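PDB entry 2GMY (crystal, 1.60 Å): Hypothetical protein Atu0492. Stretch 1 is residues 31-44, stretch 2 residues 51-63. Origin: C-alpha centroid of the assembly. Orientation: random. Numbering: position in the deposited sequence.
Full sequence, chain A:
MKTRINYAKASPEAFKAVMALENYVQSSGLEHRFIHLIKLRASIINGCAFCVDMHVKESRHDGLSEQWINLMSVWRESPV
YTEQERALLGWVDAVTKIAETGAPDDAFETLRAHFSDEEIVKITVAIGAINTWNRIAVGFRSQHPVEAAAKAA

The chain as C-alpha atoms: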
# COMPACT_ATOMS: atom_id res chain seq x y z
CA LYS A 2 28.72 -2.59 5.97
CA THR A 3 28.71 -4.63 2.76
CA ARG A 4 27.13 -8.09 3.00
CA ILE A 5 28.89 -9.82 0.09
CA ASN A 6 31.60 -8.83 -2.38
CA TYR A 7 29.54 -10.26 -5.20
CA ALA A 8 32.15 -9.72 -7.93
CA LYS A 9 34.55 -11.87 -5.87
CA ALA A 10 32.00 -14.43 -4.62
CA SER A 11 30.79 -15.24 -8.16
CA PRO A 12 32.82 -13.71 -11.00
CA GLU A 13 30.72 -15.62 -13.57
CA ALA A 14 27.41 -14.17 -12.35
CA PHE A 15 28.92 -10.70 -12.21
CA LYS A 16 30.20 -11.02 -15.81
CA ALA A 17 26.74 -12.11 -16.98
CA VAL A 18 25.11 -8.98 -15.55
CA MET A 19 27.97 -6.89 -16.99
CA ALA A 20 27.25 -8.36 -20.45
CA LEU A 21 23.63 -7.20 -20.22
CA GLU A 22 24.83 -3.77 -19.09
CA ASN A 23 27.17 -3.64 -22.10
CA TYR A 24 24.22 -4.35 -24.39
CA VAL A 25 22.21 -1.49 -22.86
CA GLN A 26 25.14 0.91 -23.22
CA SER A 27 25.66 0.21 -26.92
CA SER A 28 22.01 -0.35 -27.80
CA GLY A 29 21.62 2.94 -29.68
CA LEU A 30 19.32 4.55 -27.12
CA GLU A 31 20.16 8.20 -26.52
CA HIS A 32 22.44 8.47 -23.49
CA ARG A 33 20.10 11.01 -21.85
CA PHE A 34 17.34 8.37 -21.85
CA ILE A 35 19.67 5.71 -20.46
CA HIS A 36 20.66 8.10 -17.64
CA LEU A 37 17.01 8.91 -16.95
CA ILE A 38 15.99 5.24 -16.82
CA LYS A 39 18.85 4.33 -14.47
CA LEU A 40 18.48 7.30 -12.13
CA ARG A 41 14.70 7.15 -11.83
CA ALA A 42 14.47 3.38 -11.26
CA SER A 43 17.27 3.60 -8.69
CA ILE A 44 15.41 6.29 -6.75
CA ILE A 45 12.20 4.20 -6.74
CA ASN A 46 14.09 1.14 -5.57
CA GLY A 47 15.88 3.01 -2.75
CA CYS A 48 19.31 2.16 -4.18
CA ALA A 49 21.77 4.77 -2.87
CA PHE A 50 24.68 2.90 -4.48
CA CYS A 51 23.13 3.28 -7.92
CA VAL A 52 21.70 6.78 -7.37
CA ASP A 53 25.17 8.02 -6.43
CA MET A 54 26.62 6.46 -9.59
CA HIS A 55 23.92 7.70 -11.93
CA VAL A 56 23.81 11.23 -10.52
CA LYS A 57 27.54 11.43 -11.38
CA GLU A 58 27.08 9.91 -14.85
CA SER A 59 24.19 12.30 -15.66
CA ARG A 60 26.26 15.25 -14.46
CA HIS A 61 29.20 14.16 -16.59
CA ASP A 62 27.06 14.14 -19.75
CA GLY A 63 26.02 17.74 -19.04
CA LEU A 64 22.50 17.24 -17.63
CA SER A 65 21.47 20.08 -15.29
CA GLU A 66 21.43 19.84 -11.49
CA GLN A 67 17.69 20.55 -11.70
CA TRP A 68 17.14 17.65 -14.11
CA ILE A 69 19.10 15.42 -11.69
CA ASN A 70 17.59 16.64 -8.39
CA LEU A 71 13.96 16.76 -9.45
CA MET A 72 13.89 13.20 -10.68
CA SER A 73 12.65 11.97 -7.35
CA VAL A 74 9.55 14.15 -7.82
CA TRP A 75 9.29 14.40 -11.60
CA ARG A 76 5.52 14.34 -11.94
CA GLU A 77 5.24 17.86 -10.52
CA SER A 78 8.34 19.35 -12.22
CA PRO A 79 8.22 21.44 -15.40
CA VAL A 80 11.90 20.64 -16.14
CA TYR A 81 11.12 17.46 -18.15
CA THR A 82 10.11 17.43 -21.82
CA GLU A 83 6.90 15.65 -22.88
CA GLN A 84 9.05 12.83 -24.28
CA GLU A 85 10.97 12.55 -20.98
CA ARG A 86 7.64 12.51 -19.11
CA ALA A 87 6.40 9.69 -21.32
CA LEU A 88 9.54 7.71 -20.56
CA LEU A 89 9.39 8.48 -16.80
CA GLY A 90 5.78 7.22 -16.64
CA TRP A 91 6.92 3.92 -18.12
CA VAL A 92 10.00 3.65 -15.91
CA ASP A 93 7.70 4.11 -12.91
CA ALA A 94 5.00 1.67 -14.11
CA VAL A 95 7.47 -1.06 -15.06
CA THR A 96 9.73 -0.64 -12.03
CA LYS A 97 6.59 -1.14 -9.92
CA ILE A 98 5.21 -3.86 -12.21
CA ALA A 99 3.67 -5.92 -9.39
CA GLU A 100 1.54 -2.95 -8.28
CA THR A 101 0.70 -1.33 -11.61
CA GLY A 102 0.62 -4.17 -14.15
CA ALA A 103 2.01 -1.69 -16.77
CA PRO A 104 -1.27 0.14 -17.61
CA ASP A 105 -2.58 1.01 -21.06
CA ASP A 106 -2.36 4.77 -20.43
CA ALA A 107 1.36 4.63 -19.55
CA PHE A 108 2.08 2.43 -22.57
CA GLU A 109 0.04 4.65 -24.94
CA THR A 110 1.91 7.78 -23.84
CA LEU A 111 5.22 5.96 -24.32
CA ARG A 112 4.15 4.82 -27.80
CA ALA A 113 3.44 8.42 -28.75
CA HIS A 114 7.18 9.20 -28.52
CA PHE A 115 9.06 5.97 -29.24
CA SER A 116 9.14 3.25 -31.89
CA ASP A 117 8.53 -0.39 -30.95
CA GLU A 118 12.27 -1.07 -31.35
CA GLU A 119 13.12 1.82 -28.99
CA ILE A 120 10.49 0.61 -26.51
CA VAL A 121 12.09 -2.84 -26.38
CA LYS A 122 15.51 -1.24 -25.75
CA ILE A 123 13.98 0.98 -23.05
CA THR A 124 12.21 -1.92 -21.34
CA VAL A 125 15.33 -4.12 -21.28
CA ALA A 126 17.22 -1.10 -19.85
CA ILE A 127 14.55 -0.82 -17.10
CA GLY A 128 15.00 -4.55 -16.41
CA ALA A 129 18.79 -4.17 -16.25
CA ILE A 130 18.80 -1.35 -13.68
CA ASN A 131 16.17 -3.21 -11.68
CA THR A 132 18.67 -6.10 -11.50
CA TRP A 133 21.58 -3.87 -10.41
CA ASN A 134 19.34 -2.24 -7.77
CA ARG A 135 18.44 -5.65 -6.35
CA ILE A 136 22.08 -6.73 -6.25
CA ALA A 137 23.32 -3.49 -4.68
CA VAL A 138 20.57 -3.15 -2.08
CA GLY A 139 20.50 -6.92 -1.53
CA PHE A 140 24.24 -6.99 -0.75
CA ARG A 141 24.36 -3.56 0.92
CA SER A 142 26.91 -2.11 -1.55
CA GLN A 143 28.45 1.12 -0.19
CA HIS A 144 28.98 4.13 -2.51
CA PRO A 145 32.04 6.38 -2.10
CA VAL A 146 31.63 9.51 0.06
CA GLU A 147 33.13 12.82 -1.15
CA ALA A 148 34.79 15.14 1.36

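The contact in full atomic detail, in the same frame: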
# COMPACT_ATOMS: atom_id res chain seq x y z
N GLU A 31 19.54 6.94 -26.91
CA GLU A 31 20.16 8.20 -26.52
C GLU A 31 20.64 8.12 -25.07
O GLU A 31 19.93 7.61 -24.20
CB GLU A 31 19.14 9.33 -26.66
CG GLU A 31 19.75 10.66 -27.04
CD GLU A 31 18.70 11.71 -27.32
OE1 GLU A 31 17.82 11.48 -28.20
OE2 GLU A 31 18.76 12.77 -26.67
N HIS A 32 21.85 8.60 -24.82
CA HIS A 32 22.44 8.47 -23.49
C HIS A 32 21.61 9.18 -22.40
O HIS A 32 21.53 8.69 -21.27
CB HIS A 32 23.91 8.92 -23.47
CG HIS A 32 24.80 8.03 -24.29
ND1 HIS A 32 24.92 6.68 -24.04
CD2 HIS A 32 25.59 8.29 -25.35
CE1 HIS A 32 25.76 6.15 -24.92
NE2 HIS A 32 26.18 7.11 -25.72
N ARG A 33 20.99 10.29 -22.76
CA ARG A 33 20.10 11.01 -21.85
C ARG A 33 18.98 10.11 -21.33
O ARG A 33 18.63 10.15 -20.14
CB ARG A 33 19.51 12.24 -22.53
CG ARG A 33 18.59 13.00 -21.60
CD ARG A 33 17.92 14.20 -22.24
NE ARG A 33 17.09 13.86 -23.39
CZ ARG A 33 17.45 14.06 -24.65
NH1 ARG A 33 18.63 14.60 -24.92
NH2 ARG A 33 16.62 13.73 -25.64
N PHE A 34 18.43 9.29 -22.22
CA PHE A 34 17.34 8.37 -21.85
C PHE A 34 17.85 7.22 -20.98
O PHE A 34 17.16 6.78 -20.04
CB PHE A 34 16.62 7.84 -23.09
CG PHE A 34 15.97 8.92 -23.94
CD1 PHE A 34 15.36 10.04 -23.35
CD2 PHE A 34 15.94 8.80 -25.33
CE1 PHE A 34 14.76 11.03 -24.14
CE2 PHE A 34 15.34 9.78 -26.12
CZ PHE A 34 14.75 10.90 -25.52
N ILE A 35 19.05 6.74 -21.28
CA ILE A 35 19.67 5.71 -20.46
C ILE A 35 19.91 6.25 -19.04
O ILE A 35 19.57 5.59 -18.05
CB ILE A 35 20.97 5.16 -21.11
CG1 ILE A 35 20.63 4.49 -22.44
CG2 ILE A 35 21.65 4.17 -20.15
CD1 ILE A 35 21.87 3.99 -23.21
N HIS A 36 20.46 7.46 -18.94
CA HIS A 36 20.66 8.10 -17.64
C HIS A 36 19.35 8.24 -16.86
O HIS A 36 19.29 7.95 -15.67
CB HIS A 36 21.26 9.49 -17.81
CG HIS A 36 22.65 9.48 -18.35
ND1 HIS A 36 23.60 8.58 -17.92
CD2 HIS A 36 23.26 10.28 -19.26
CE1 HIS A 36 24.74 8.82 -18.55
NE2 HIS A 36 24.56 9.84 -19.37
N LEU A 37 18.33 8.71 -17.55
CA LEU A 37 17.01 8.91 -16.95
C LEU A 37 16.44 7.60 -16.41
O LEU A 37 15.92 7.55 -15.29
CB LEU A 37 16.08 9.50 -18.01
CG LEU A 37 14.65 9.81 -17.59
CD1 LEU A 37 14.11 10.91 -18.48
CD2 LEU A 37 13.75 8.55 -17.62
N ILE A 38 16.49 6.56 -17.23
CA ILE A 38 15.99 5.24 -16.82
C ILE A 38 16.72 4.76 -15.56
O ILE A 38 16.09 4.31 -14.59
CB ILE A 38 16.16 4.21 -17.96
CG1 ILE A 38 15.16 4.49 -19.08
CG2 ILE A 38 16.03 2.79 -17.41
CD1 ILE A 38 15.57 3.83 -20.42
N LYS A 39 18.05 4.86 -15.58
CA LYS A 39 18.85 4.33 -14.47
C LYS A 39 18.64 5.12 -13.19
O LYS A 39 18.50 4.55 -12.11
CB LYS A 39 20.33 4.31 -14.83
CG LYS A 39 20.68 3.23 -15.84
CD LYS A 39 22.14 3.37 -16.25
CE LYS A 39 22.57 2.20 -17.08
NZ LYS A 39 24.05 2.11 -17.07
N LEU A 40 18.61 6.45 -13.31
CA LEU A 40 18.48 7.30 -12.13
C LEU A 40 17.10 7.14 -11.52
O LEU A 40 16.95 6.92 -10.31
CB LEU A 40 18.79 8.76 -12.46
CG LEU A 40 18.66 9.76 -11.31
CD1 LEU A 40 19.52 9.37 -10.10
CD2 LEU A 40 19.03 11.14 -11.81
N ARG A 41 16.07 7.23 -12.36
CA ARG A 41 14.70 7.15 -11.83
C ARG A 41 14.39 5.81 -11.16
O ARG A 41 13.87 5.78 -10.03
CB ARG A 41 13.65 7.48 -12.90
CG ARG A 41 12.21 7.40 -12.40
CD ARG A 41 11.91 8.36 -11.25
NE ARG A 41 10.56 8.06 -10.75
CZ ARG A 41 10.07 8.52 -9.61
NH1 ARG A 41 10.80 9.34 -8.84
NH2 ARG A 41 8.84 8.17 -9.24
N ALA A 42 14.73 4.70 -11.83
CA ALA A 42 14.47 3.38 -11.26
C ALA A 42 15.23 3.20 -9.94
O ALA A 42 14.70 2.65 -8.97
CB ALA A 42 14.82 2.27 -12.25
N SER A 43 16.47 3.69 -9.91
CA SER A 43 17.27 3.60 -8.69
C SER A 43 16.66 4.36 -7.52
O SER A 43 16.68 3.88 -6.38
CB SER A 43 18.71 4.07 -8.96
OG SER A 43 19.32 3.23 -9.93
N ILE A 44 16.10 5.54 -7.79
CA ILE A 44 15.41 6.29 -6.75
C ILE A 44 14.21 5.48 -6.24
O ILE A 44 14.02 5.31 -5.02
CB ILE A 44 14.98 7.67 -7.26
CG1 ILE A 44 16.21 8.55 -7.49
CG2 ILE A 44 14.06 8.35 -6.25
CD1 ILE A 44 15.93 9.79 -8.35
N CYS A 51 23.37 2.96 -6.53
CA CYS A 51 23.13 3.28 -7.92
C CYS A 51 22.78 4.75 -8.13
O CYS A 51 23.20 5.33 -9.12
CB CYS A 51 22.08 2.36 -8.55
SG CYS A 51 22.65 0.62 -8.64
N VAL A 52 22.00 5.35 -7.22
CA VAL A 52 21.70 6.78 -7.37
C VAL A 52 22.99 7.60 -7.40
O VAL A 52 23.17 8.45 -8.25
CB VAL A 52 20.74 7.30 -6.27
CG1 VAL A 52 20.65 8.84 -6.31
CG2 VAL A 52 19.35 6.68 -6.45
N ASP A 53 23.90 7.30 -6.48
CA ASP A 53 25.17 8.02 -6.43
C ASP A 53 25.89 7.93 -7.77
O ASP A 53 26.35 8.95 -8.31
CB ASP A 53 26.07 7.48 -5.33
CG ASP A 53 27.34 8.32 -5.15
OD1 ASP A 53 27.20 9.51 -4.81
OD2 ASP A 53 28.45 7.77 -5.34
N MET A 54 25.97 6.72 -8.31
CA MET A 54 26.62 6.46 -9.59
C MET A 54 25.95 7.21 -10.73
O MET A 54 26.62 7.85 -11.56
CB MET A 54 26.58 4.96 -9.88
CG MET A 54 27.39 4.51 -11.09
SD MET A 54 27.30 2.71 -11.40
CE MET A 54 27.87 2.08 -9.84
N HIS A 55 24.63 7.16 -10.77
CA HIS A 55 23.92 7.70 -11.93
C HIS A 55 23.73 9.20 -11.89
O HIS A 55 23.61 9.83 -12.94
CB HIS A 55 22.63 6.91 -12.18
CG HIS A 55 22.89 5.46 -12.39
ND1 HIS A 55 23.79 5.00 -13.34
CD2 HIS A 55 22.41 4.35 -11.77
CE1 HIS A 55 23.85 3.69 -13.29
NE2 HIS A 55 23.02 3.27 -12.35
N VAL A 56 23.72 9.78 -10.69
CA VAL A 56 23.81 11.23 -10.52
C VAL A 56 25.11 11.71 -11.20
O VAL A 56 25.11 12.63 -12.02
CB VAL A 56 23.79 11.62 -9.03
CG1 VAL A 56 24.31 13.06 -8.84
CG2 VAL A 56 22.37 11.49 -8.46
N LYS A 57 26.21 11.04 -10.86
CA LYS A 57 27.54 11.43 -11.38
C LYS A 57 27.63 11.24 -12.89
O LYS A 57 28.16 12.11 -13.59
CB LYS A 57 28.64 10.66 -10.65
CG LYS A 57 28.85 11.15 -9.22
CD LYS A 57 29.62 10.16 -8.37
CE LYS A 57 29.80 10.67 -6.96
NZ LYS A 57 30.44 9.66 -6.06
N GLU A 58 27.09 10.13 -13.39
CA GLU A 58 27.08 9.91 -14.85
C GLU A 58 26.25 10.95 -15.60
O GLU A 58 26.66 11.43 -16.66
CB GLU A 58 26.59 8.51 -15.20
CG GLU A 58 27.52 7.41 -14.73
CD GLU A 58 26.84 6.06 -14.72
OE1 GLU A 58 25.60 6.02 -14.55
OE2 GLU A 58 27.54 5.04 -14.89
N SER A 59 25.07 11.28 -15.06
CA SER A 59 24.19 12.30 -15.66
C SER A 59 24.90 13.65 -15.69
O SER A 59 24.87 14.35 -16.70
CB SER A 59 22.89 12.41 -14.87
OG SER A 59 22.18 11.19 -14.91
N ARG A 60 25.55 13.98 -14.58
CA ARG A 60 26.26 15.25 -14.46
C ARG A 60 27.38 15.32 -15.50
O ARG A 60 27.60 16.36 -16.14
CB ARG A 60 26.82 15.43 -13.06
CG ARG A 60 27.59 16.75 -12.87
CD ARG A 60 28.06 16.89 -11.44
NE ARG A 60 26.93 16.98 -10.52
CZ ARG A 60 26.73 16.21 -9.45
NH1 ARG A 60 27.60 15.26 -9.11
NH2 ARG A 60 25.65 16.40 -8.71
N HIS A 61 28.08 14.21 -15.65
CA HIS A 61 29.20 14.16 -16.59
C HIS A 61 28.77 14.43 -18.03
O HIS A 61 29.52 15.06 -18.80
CB HIS A 61 29.89 12.82 -16.50
CG HIS A 61 31.13 12.75 -17.33
ND1 HIS A 61 32.25 13.50 -17.03
CD2 HIS A 61 31.41 12.09 -18.47
CE1 HIS A 61 33.18 13.26 -17.94
NE2 HIS A 61 32.69 12.41 -18.83
N ASP A 62 27.59 13.94 -18.40
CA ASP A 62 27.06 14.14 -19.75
C ASP A 62 26.33 15.47 -19.93
O ASP A 62 25.66 15.69 -20.94
CB ASP A 62 26.20 12.95 -20.19
CG ASP A 62 27.04 11.79 -20.72
OD1 ASP A 62 28.26 11.98 -20.95
OD2 ASP A 62 26.49 10.69 -20.93
N GLY A 63 26.47 16.36 -18.94
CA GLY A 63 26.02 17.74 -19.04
C GLY A 63 24.57 18.03 -18.66
O GLY A 63 24.09 19.14 -18.88
O HOH W 1 23.66 6.51 -16.26
O HOH W 2 26.13 2.87 -15.46

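Two histidines, one from each helix, lie with a ring face against the opposite backbone or side chain; His-36 turns NE2 to an acid and ND1 to a water, and His-55 turns ND1 to an acid, so that a mostly polar network runs from one end of the contact along one side. His-36 reaches across the gap and sends NE2 to OD2 of Asp-62, a 2.6 Å hydrogen bond with an N-H...acceptor angle of 173°. It is the only direct hydrogen bond between the stretches. The acid meets the ring near its plane, where the N-H points, which leaves a face of the ring free to rest on the other helix: CA of Ser-59 sits 4.2 Å from the centroid of the His-36 ring, almost on its normal.

His-55 also gives a face to the other helix, but its acid is in its own. CB of Lys-39 stands 3.6 Å from the centroid of the His-55 ring, 5° off the normal, a close CH-pi contact. Its ND1 gives a very short hydrogen bond, 2.4 Å, to OE1 of Glu-58, one helical turn on in the same helix. Glu-58 then serves as a relay between the helices. Water 1 donates to OE1 of Glu-58 and is hydrogen-bonded to ND1 of His-36, while water 2 donates to OE2 of Glu-58 and accepts from NZ of Lys-39. Each carboxylate oxygen thus reaches the first helix through one water, a link that needs no direct contact between Glu-58 and the lysine amine.

The frame for this is a pair of nearly antiparallel helices, 32-44 and 51-61, whose axes approach to 8.8 Å and whose directions differ by 152°. The register steps in opposite senses along the two: His-36 faces Ser-59, Leu-40 faces His-55 and Ser-43 faces Val-52, with CA atoms 5.5 to 5.8 Å apart. Serines sit at two of these three register pairs. Ser-59 also spends its hydroxyl at home, donating from OG to O of His-55 at 2.8 Å, and that same OG lies 3.5 Å from CB of His-36. OG of Ser-43 is 2.7 Å from O of Lys-39, within its own helix, and 3.2 Å from CB of Cys-51 across the gap.

Apolar packing fills the other flank. Leu-40, with chi1 t and chi2 p, starts sideways from its helix, yet its end comes nearer the partner. Its CD1 lies 4.0 Å from CG1 of Val-52 and 3.9 Å from CG2 of Val-56, so one methyl touches two valines a turn apart. Val-52 presents its other methyl as well: CG2 is 3.8 Å from CG1 of Ile-44 and 3.7 Å from CB of Ser-43.

Asp-62 shows how a helix end can be used. It is the first residue to leave helical phi/psi, and its CA-to-CB bond points toward the first helix. Gly-63 follows with a positive phi of 87°, a value that favours glycine. The rule to read here is economical: serines, histidines and branched aliphatics share the line where the helices meet, and the histidines pair a face contact with in-plane hydrogen bonding.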